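Local coordinates for protein sortase B (Listeria monocytogenes serovar 1/2a, PDB 5JCV) that anchors surface proteins to the bacterial cell wall as a transpeptidase, cleaving their C-terminal sorting signal and passing the product on through a thioester-linked intermediate, at residues L84-L88 against R176-Q180; V110-A114 against S150-V154. All coordinates share one frame. Residues are numbered along the deposited sequence.

Contact 1 of 2, residues L84-L88 against R176-Q180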
ATOM      1  N   LEU A  84      -2.271  25.285   2.266  1.00 41.42           N
ATOM      2  CA  LEU A  84      -3.718  25.119   2.546  1.00 42.81           C
ATOM      3  C   LEU A  84      -4.441  26.484   2.619  1.00 44.60           C
ATOM      4  O   LEU A  84      -5.626  26.616   2.249  1.00 44.56           O
ATOM      5  CB  LEU A  84      -3.955  24.298   3.860  1.00 42.92           C
ATOM      6  CG  LEU A  84      -3.622  22.797   3.861  1.00 42.27           C
ATOM      7  CD1 LEU A  84      -4.176  22.034   5.064  1.00 42.60           C
ATOM      8  CD2 LEU A  84      -4.162  22.191   2.593  1.00 45.35           C
ATOM      9  N   ARG A  85      -3.714  27.503   3.070  1.00 44.36           N
ATOM     10  CA  ARG A  85      -4.259  28.854   3.198  1.00 49.27           C
ATOM     11  C   ARG A  85      -4.660  29.473   1.848  1.00 45.58           C
ATOM     12  O   ARG A  85      -5.421  30.452   1.797  1.00 45.08           O
ATOM     13  CB  ARG A  85      -3.241  29.750   3.914  1.00 51.37           C
ATOM     14  CG  ARG A  85      -2.052  30.051   2.995  1.00 62.96           C
ATOM     15  CD  ARG A  85      -1.000  30.992   3.570  1.00 70.10           C
ATOM     16  NE  ARG A  85       0.100  31.187   2.639  1.00 73.99           N
ATOM     17  CZ  ARG A  85       1.143  31.988   2.860  1.00 88.33           C
ATOM     18  NH1 ARG A  85       1.228  32.714   3.983  1.00 98.76           N
ATOM     19  NH2 ARG A  85       2.097  32.086   1.936  1.00114.28           N
ATOM     20  N   LYS A  86      -4.151  28.938   0.742  1.00 42.42           N
ATOM     21  CA  LYS A  86      -4.596  29.454  -0.573  1.00 42.14           C
ATOM     22  C   LYS A  86      -6.117  29.326  -0.777  1.00 42.97           C
ATOM     23  O   LYS A  86      -6.748  30.119  -1.506  1.00 45.99           O
ATOM     24  CB  LYS A  86      -3.883  28.742  -1.710  1.00 45.10           C
ATOM     25  CG  LYS A  86      -2.372  28.980  -1.810  1.00 47.47           C
ATOM     26  CD  LYS A  86      -1.799  28.113  -2.933  1.00 47.19           C
ATOM     27  CE  LYS A  86      -0.338  28.392  -3.208  1.00 50.21           C
ATOM     28  NZ  LYS A  86      -0.164  29.552  -4.136  1.00 50.96           N
ATOM     29  N   TYR A  87      -6.712  28.347  -0.122  1.00 41.64           N
ATOM     30  CA  TYR A  87      -8.138  28.181  -0.161  1.00 46.26           C
ATOM     31  C   TYR A  87      -8.962  29.301   0.500  1.00 47.98           C
ATOM     32  O   TYR A  87     -10.167  29.275   0.370  1.00 49.93           O
ATOM     33  CB  TYR A  87      -8.535  26.766   0.375  1.00 47.22           C
ATOM     34  CG  TYR A  87      -8.275  25.688  -0.647  1.00 45.98           C
ATOM     35  CD1 TYR A  87      -9.117  25.546  -1.712  1.00 49.68           C
ATOM     36  CD2 TYR A  87      -7.185  24.832  -0.560  1.00 49.78           C
ATOM     37  CE1 TYR A  87      -8.903  24.588  -2.692  1.00 52.51           C
ATOM     38  CE2 TYR A  87      -6.945  23.867  -1.550  1.00 52.72           C
ATOM     39  CZ  TYR A  87      -7.820  23.758  -2.627  1.00 55.15           C
ATOM     40  OH  TYR A  87      -7.685  22.804  -3.656  1.00 60.82           O
ATOM     41  N   LEU A  88      -8.352  30.263   1.205  1.00 47.28           N
ATOM     42  CA  LEU A  88      -9.084  31.442   1.702  1.00 47.78           C
ATOM     43  C   LEU A  88      -9.272  32.506   0.613  1.00 51.60           C
ATOM     44  O   LEU A  88     -10.056  33.422   0.779  1.00 52.01           O
ATOM     45  CB  LEU A  88      -8.323  32.115   2.852  1.00 49.32           C
ATOM     46  CG  LEU A  88      -8.116  31.321   4.136  1.00 50.21           C
ATOM     47  CD1 LEU A  88      -7.193  32.082   5.078  1.00 52.24           C
ATOM     48  CD2 LEU A  88      -9.470  31.023   4.778  1.00 49.74           C
ATOM     49  N   ARG A 176      -5.296  26.830  13.109  1.00 51.22           N
ATOM     50  CA  ARG A 176      -5.120  25.834  12.075  1.00 49.29           C
ATOM     51  C   ARG A 176      -5.946  26.197  10.850  1.00 49.26           C
ATOM     52  O   ARG A 176      -6.979  26.839  10.958  1.00 48.02           O
ATOM     53  CB  ARG A 176      -5.592  24.491  12.558  1.00 49.86           C
ATOM     54  CG  ARG A 176      -4.830  24.000  13.775  1.00 50.82           C
ATOM     55  CD  ARG A 176      -5.469  22.691  14.191  1.00 52.22           C
ATOM     56  NE  ARG A 176      -4.739  22.075  15.284  1.00 50.63           N
ATOM     57  CZ  ARG A 176      -5.029  20.884  15.796  1.00 49.54           C
ATOM     58  NH1 ARG A 176      -6.047  20.161  15.324  1.00 48.09           N
ATOM     59  NH2 ARG A 176      -4.296  20.432  16.797  1.00 51.42           N
HETATM   60  N   MSE A 177      -5.463  25.771   9.694  1.00 46.69           N
HETATM   61  CA  MSE A 177      -6.194  25.876   8.449  1.00 48.51           C
HETATM   62  C   MSE A 177      -6.761  24.501   8.153  1.00 45.90           C
HETATM   63  O   MSE A 177      -6.110  23.489   8.359  1.00 46.55           O
HETATM   64  CB  MSE A 177      -5.195  26.380   7.411  1.00 48.17           C
HETATM   65  CG  MSE A 177      -5.852  26.526   6.070  1.00 50.93           C
HETATM   66 SE   MSE A 177      -7.017  28.106   6.175  0.66 51.08          SE
HETATM   67  CE  MSE A 177      -8.299  27.411   4.909  1.00 51.30           C
ATOM     68  N   VAL A 178      -7.999  24.455   7.698  1.00 45.06           N
ATOM     69  CA  VAL A 178      -8.695  23.183   7.519  1.00 47.62           C
ATOM     70  C   VAL A 178      -9.424  23.183   6.188  1.00 49.22           C
ATOM     71  O   VAL A 178     -10.098  24.134   5.865  1.00 50.52           O
ATOM     72  CB  VAL A 178      -9.722  22.921   8.626  1.00 44.42           C
ATOM     73  CG1 VAL A 178     -10.418  21.581   8.371  1.00 48.25           C
ATOM     74  CG2 VAL A 178      -9.056  22.909   9.979  1.00 44.47           C
ATOM     75  N   ILE A 179      -9.284  22.100   5.450  1.00 45.95           N
ATOM     76  CA  ILE A 179      -9.989  21.892   4.188  1.00 50.50           C
ATOM     77  C   ILE A 179     -10.660  20.550   4.327  1.00 49.39           C
ATOM     78  O   ILE A 179     -10.024  19.592   4.756  1.00 52.68           O
ATOM     79  CB  ILE A 179      -8.976  21.787   3.032  1.00 52.93           C
ATOM     80  CG1 ILE A 179      -8.144  23.057   2.987  1.00 54.04           C
ATOM     81  CG2 ILE A 179      -9.634  21.552   1.696  1.00 53.25           C
ATOM     82  CD1 ILE A 179      -8.946  24.282   2.664  1.00 57.07           C
ATOM     83  N   GLN A 180     -11.944  20.489   4.024  1.00 46.85           N
ATOM     84  CA  GLN A 180     -12.645  19.236   4.014  1.00 49.50           C
ATOM     85  C   GLN A 180     -13.356  18.928   2.674  1.00 52.02           C
ATOM     86  O   GLN A 180     -13.945  19.804   2.033  1.00 53.47           O
ATOM     87  CB  GLN A 180     -13.625  19.235   5.153  1.00 50.01           C
ATOM     88  CG  GLN A 180     -12.949  19.415   6.482  1.00 47.15           C
ATOM     89  CD  GLN A 180     -13.944  19.348   7.583  1.00 47.94           C
ATOM     90  OE1 GLN A 180     -14.767  20.245   7.703  1.00 49.93           O
ATOM     91  NE2 GLN A 180     -13.908  18.264   8.379  1.00 48.34           N
TER
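Met177, a selenomethionine here, lies along the 3-10 turns of 84-88 and fills the space between Leu84 and Leu88: its CG sits 3.7 Å from Leu84 CB and its CE 3.8 Å from Leu88 CD2. Two residues on, on the same side of the strand, Ile179 pushes CD1 to 3.4 Å from Tyr87 CB, while its CG1 is 4.1 Å from Leu84 CD2. Leu84 therefore touches both strand residues. The 3-10 hydrogen bonds Tyr87 N to Leu84 O (3.1 Å) and Leu88 N to Arg85 O (3.0 Å) stay within 84-88; none crosses to the strand, and the side chains that meet are apolar, while Arg85 brings its backbone N to 3.8 Å from Met177 CG. Alternation turns Val178 away from 84-88. The Tyr87 hydroxyl is hydrogen-bonded to the carbonyl of His96, beyond helix 90-95, and the ring meets Phe92 edge-to-face. A short 3-10 element in the long connection after strand 67-72 thus packs on strand 176-182 of the closed beta-barrel in this class B enzyme's sortase domain.

Contact 2 of 2, residues V110-A114 against S150-V154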
ATOM      1  N   VAL A 110     -10.938  14.226  -4.582  1.00 64.88           N
ATOM      2  CA  VAL A 110     -11.728  14.718  -3.481  1.00 59.58           C
ATOM      3  C   VAL A 110     -12.328  16.053  -3.856  1.00 58.28           C
ATOM      4  O   VAL A 110     -11.623  16.929  -4.349  1.00 59.16           O
ATOM      5  CB  VAL A 110     -10.844  14.902  -2.239  1.00 60.79           C
ATOM      6  CG1 VAL A 110     -11.704  15.351  -1.071  1.00 61.72           C
ATOM      7  CG2 VAL A 110     -10.115  13.600  -1.881  1.00 58.59           C
ATOM      8  N   GLU A 111     -13.615  16.200  -3.572  1.00 56.27           N
ATOM      9  CA  GLU A 111     -14.386  17.375  -3.897  1.00 58.73           C
ATOM     10  C   GLU A 111     -14.575  18.253  -2.646  1.00 60.75           C
ATOM     11  O   GLU A 111     -15.377  17.936  -1.740  1.00 55.95           O
ATOM     12  CB  GLU A 111     -15.755  16.925  -4.436  1.00 62.74           C
ATOM     13  CG  GLU A 111     -16.301  17.810  -5.524  1.00 69.86           C
ATOM     14  CD  GLU A 111     -17.697  17.426  -6.026  1.00 73.21           C
ATOM     15  OE1 GLU A 111     -18.154  16.253  -5.880  1.00 70.23           O
ATOM     16  OE2 GLU A 111     -18.337  18.347  -6.604  1.00 75.43           O
ATOM     17  N   ILE A 112     -13.866  19.373  -2.610  1.00 56.06           N
ATOM     18  CA  ILE A 112     -13.883  20.255  -1.455  1.00 55.16           C
ATOM     19  C   ILE A 112     -15.257  20.901  -1.246  1.00 55.71           C
ATOM     20  O   ILE A 112     -15.849  21.458  -2.170  1.00 57.19           O
ATOM     21  CB  ILE A 112     -12.825  21.362  -1.619  1.00 53.41           C
ATOM     22  CG1 ILE A 112     -11.422  20.761  -1.536  1.00 52.76           C
ATOM     23  CG2 ILE A 112     -12.995  22.428  -0.546  1.00 53.61           C
ATOM     24  CD1 ILE A 112     -10.360  21.605  -2.221  1.00 52.26           C
ATOM     25  N   PHE A 113     -15.746  20.835  -0.020  1.00 56.56           N
ATOM     26  CA  PHE A 113     -17.020  21.433   0.341  1.00 56.76           C
ATOM     27  C   PHE A 113     -16.973  22.399   1.551  1.00 58.08           C
ATOM     28  O   PHE A 113     -17.928  23.151   1.769  1.00 57.62           O
ATOM     29  CB  PHE A 113     -18.036  20.338   0.590  1.00 59.05           C
ATOM     30  CG  PHE A 113     -17.818  19.573   1.868  1.00 61.01           C
ATOM     31  CD1 PHE A 113     -18.411  19.987   3.045  1.00 61.13           C
ATOM     32  CD2 PHE A 113     -17.066  18.419   1.881  1.00 59.00           C
ATOM     33  CE1 PHE A 113     -18.212  19.288   4.216  1.00 59.05           C
ATOM     34  CE2 PHE A 113     -16.878  17.714   3.048  1.00 59.21           C
ATOM     35  CZ  PHE A 113     -17.447  18.152   4.213  1.00 58.06           C
ATOM     36  N   ALA A 114     -15.874  22.404   2.311  1.00 55.04           N
ATOM     37  CA  ALA A 114     -15.720  23.315   3.473  1.00 54.42           C
ATOM     38  C   ALA A 114     -14.286  23.734   3.667  1.00 49.60           C
ATOM     39  O   ALA A 114     -13.363  22.933   3.594  1.00 51.92           O
ATOM     40  CB  ALA A 114     -16.218  22.658   4.756  1.00 52.67           C
ATOM     41  N   SER A 150     -21.164  26.273  -0.115  1.00 81.20           N
ATOM     42  CA  SER A 150     -20.670  25.404  -1.162  1.00 88.52           C
ATOM     43  C   SER A 150     -21.802  24.946  -2.081  1.00 93.08           C
ATOM     44  O   SER A 150     -22.878  24.568  -1.612  1.00 90.52           O
ATOM     45  CB  SER A 150     -20.016  24.176  -0.511  1.00 90.35           C
ATOM     46  OG  SER A 150     -19.386  23.340  -1.465  1.00 88.06           O
ATOM     47  N   ASN A 151     -21.552  24.949  -3.387  1.00 95.85           N
ATOM     48  CA  ASN A 151     -22.410  24.199  -4.312  1.00100.38           C
ATOM     49  C   ASN A 151     -22.485  22.721  -3.940  1.00 90.83           C
ATOM     50  O   ASN A 151     -23.503  22.085  -4.162  1.00 90.15           O
ATOM     51  CB  ASN A 151     -21.911  24.314  -5.767  1.00100.92           C
ATOM     52  CG  ASN A 151     -22.250  25.654  -6.402  1.00104.05           C
ATOM     53  OD1 ASN A 151     -23.152  26.358  -5.951  1.00108.63           O
ATOM     54  ND2 ASN A 151     -21.529  26.010  -7.458  1.00102.26           N
ATOM     55  N   VAL A 152     -21.400  22.177  -3.402  1.00 82.15           N
ATOM     56  CA  VAL A 152     -21.297  20.745  -3.183  1.00 78.31           C
ATOM     57  C   VAL A 152     -22.154  20.396  -2.011  1.00 84.87           C
ATOM     58  O   VAL A 152     -21.916  20.858  -0.884  1.00 95.37           O
ATOM     59  CB  VAL A 152     -19.853  20.276  -2.870  1.00 74.59           C
ATOM     60  CG1 VAL A 152     -19.828  18.780  -2.559  1.00 72.64           C
ATOM     61  CG2 VAL A 152     -18.888  20.599  -4.009  1.00 72.70           C
ATOM     62  N   LYS A 153     -23.156  19.572  -2.256  1.00 93.46           N
ATOM     63  CA  LYS A 153     -23.902  19.038  -1.145  1.00 97.70           C
ATOM     64  C   LYS A 153     -23.322  17.677  -0.814  1.00 87.93           C
ATOM     65  O   LYS A 153     -22.747  17.006  -1.673  1.00 75.45           O
ATOM     66  CB  LYS A 153     -25.423  18.987  -1.419  1.00106.47           C
ATOM     67  CG  LYS A 153     -26.283  19.141  -0.151  1.00109.61           C
ATOM     68  CD  LYS A 153     -25.835  20.318   0.734  1.00109.71           C
ATOM     69  CE  LYS A 153     -26.669  20.502   1.996  1.00105.59           C
ATOM     70  NZ  LYS A 153     -27.818  21.410   1.755  1.00106.30           N
ATOM     71  N   VAL A 154     -23.498  17.303   0.446  1.00 80.61           N
ATOM     72  CA  VAL A 154     -22.891  16.127   1.039  1.00 79.34           C
ATOM     73  C   VAL A 154     -23.845  15.690   2.147  1.00 80.60           C
ATOM     74  O   VAL A 154     -24.436  16.525   2.842  1.00 78.25           O
ATOM     75  CB  VAL A 154     -21.451  16.453   1.568  1.00 77.40           C
ATOM     76  CG1 VAL A 154     -21.456  17.734   2.380  1.00 80.87           C
ATOM     77  CG2 VAL A 154     -20.824  15.309   2.363  1.00 73.95           C
TER
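Glu111 is the first residue of 110-114 to reach the loop 150-154: its OE2 lies 3.5 Å from Val152 CG2, a contact of a carboxylate with a methyl group at the partly exposed margin. The CA-to-CB bond of Ile112 points away from the loop, and its side chain touches Ile179 and Phe99; it meets the loop through its backbone, with its O 3.7 Å from Val152 CG2. Phe113 does most of the work. Its CB packs on Val152 CB at 3.9 Å, its O comes to 3.3 Å from Ser150 CB, and one face of its ring receives Val154 CG1 in a CH-pi contact, the methyl carbon 4.0 Å from the ring centroid and 17° off the normal. Leu139 and Val142 of helix 132-145 also touch Phe113, so this side chain joins strand, helix and loop. Ala114 completes a classic beta bulge with Phe113, both facing Gln180 of strand 176-182. On the loop side, Ser150 OG accepts a hydrogen bond from Val152 N (3.0 Å), forming an ST turn. Val152 and Val154 both point toward the strand, while Lys153 between them points away. No hydrogen bond joins the two segments: an irregular connection packs by its side chains over a bulged barrel strand, on its way from helix 132-145 to strand 160-165 of the sortase beta-barrel.

Contact 2 is nested within the chain loop that contact 1 closes, and the two meet on neighbouring antiparallel strands of one barrel, their centres about 14 Å apart. Gln180 bridges them: its N lies 2.9 Å from Ala114 O and its O 2.9 Å from Phe113 N, both probable hydrogen bonds. Packing joins them too, with Ile179 CG2 3.8 Å from Ile112 CG1 and Tyr87 OH 3.3 Å from Ile112 CD1. Contact 1 is the more buried and joins leucine, isoleucine and selenomethionine side chains with the CB of Tyr87; contact 2, farther from the chain centre, adds a CH-pi contact on a phenylalanine face, an ST turn and a carboxylate at its margin.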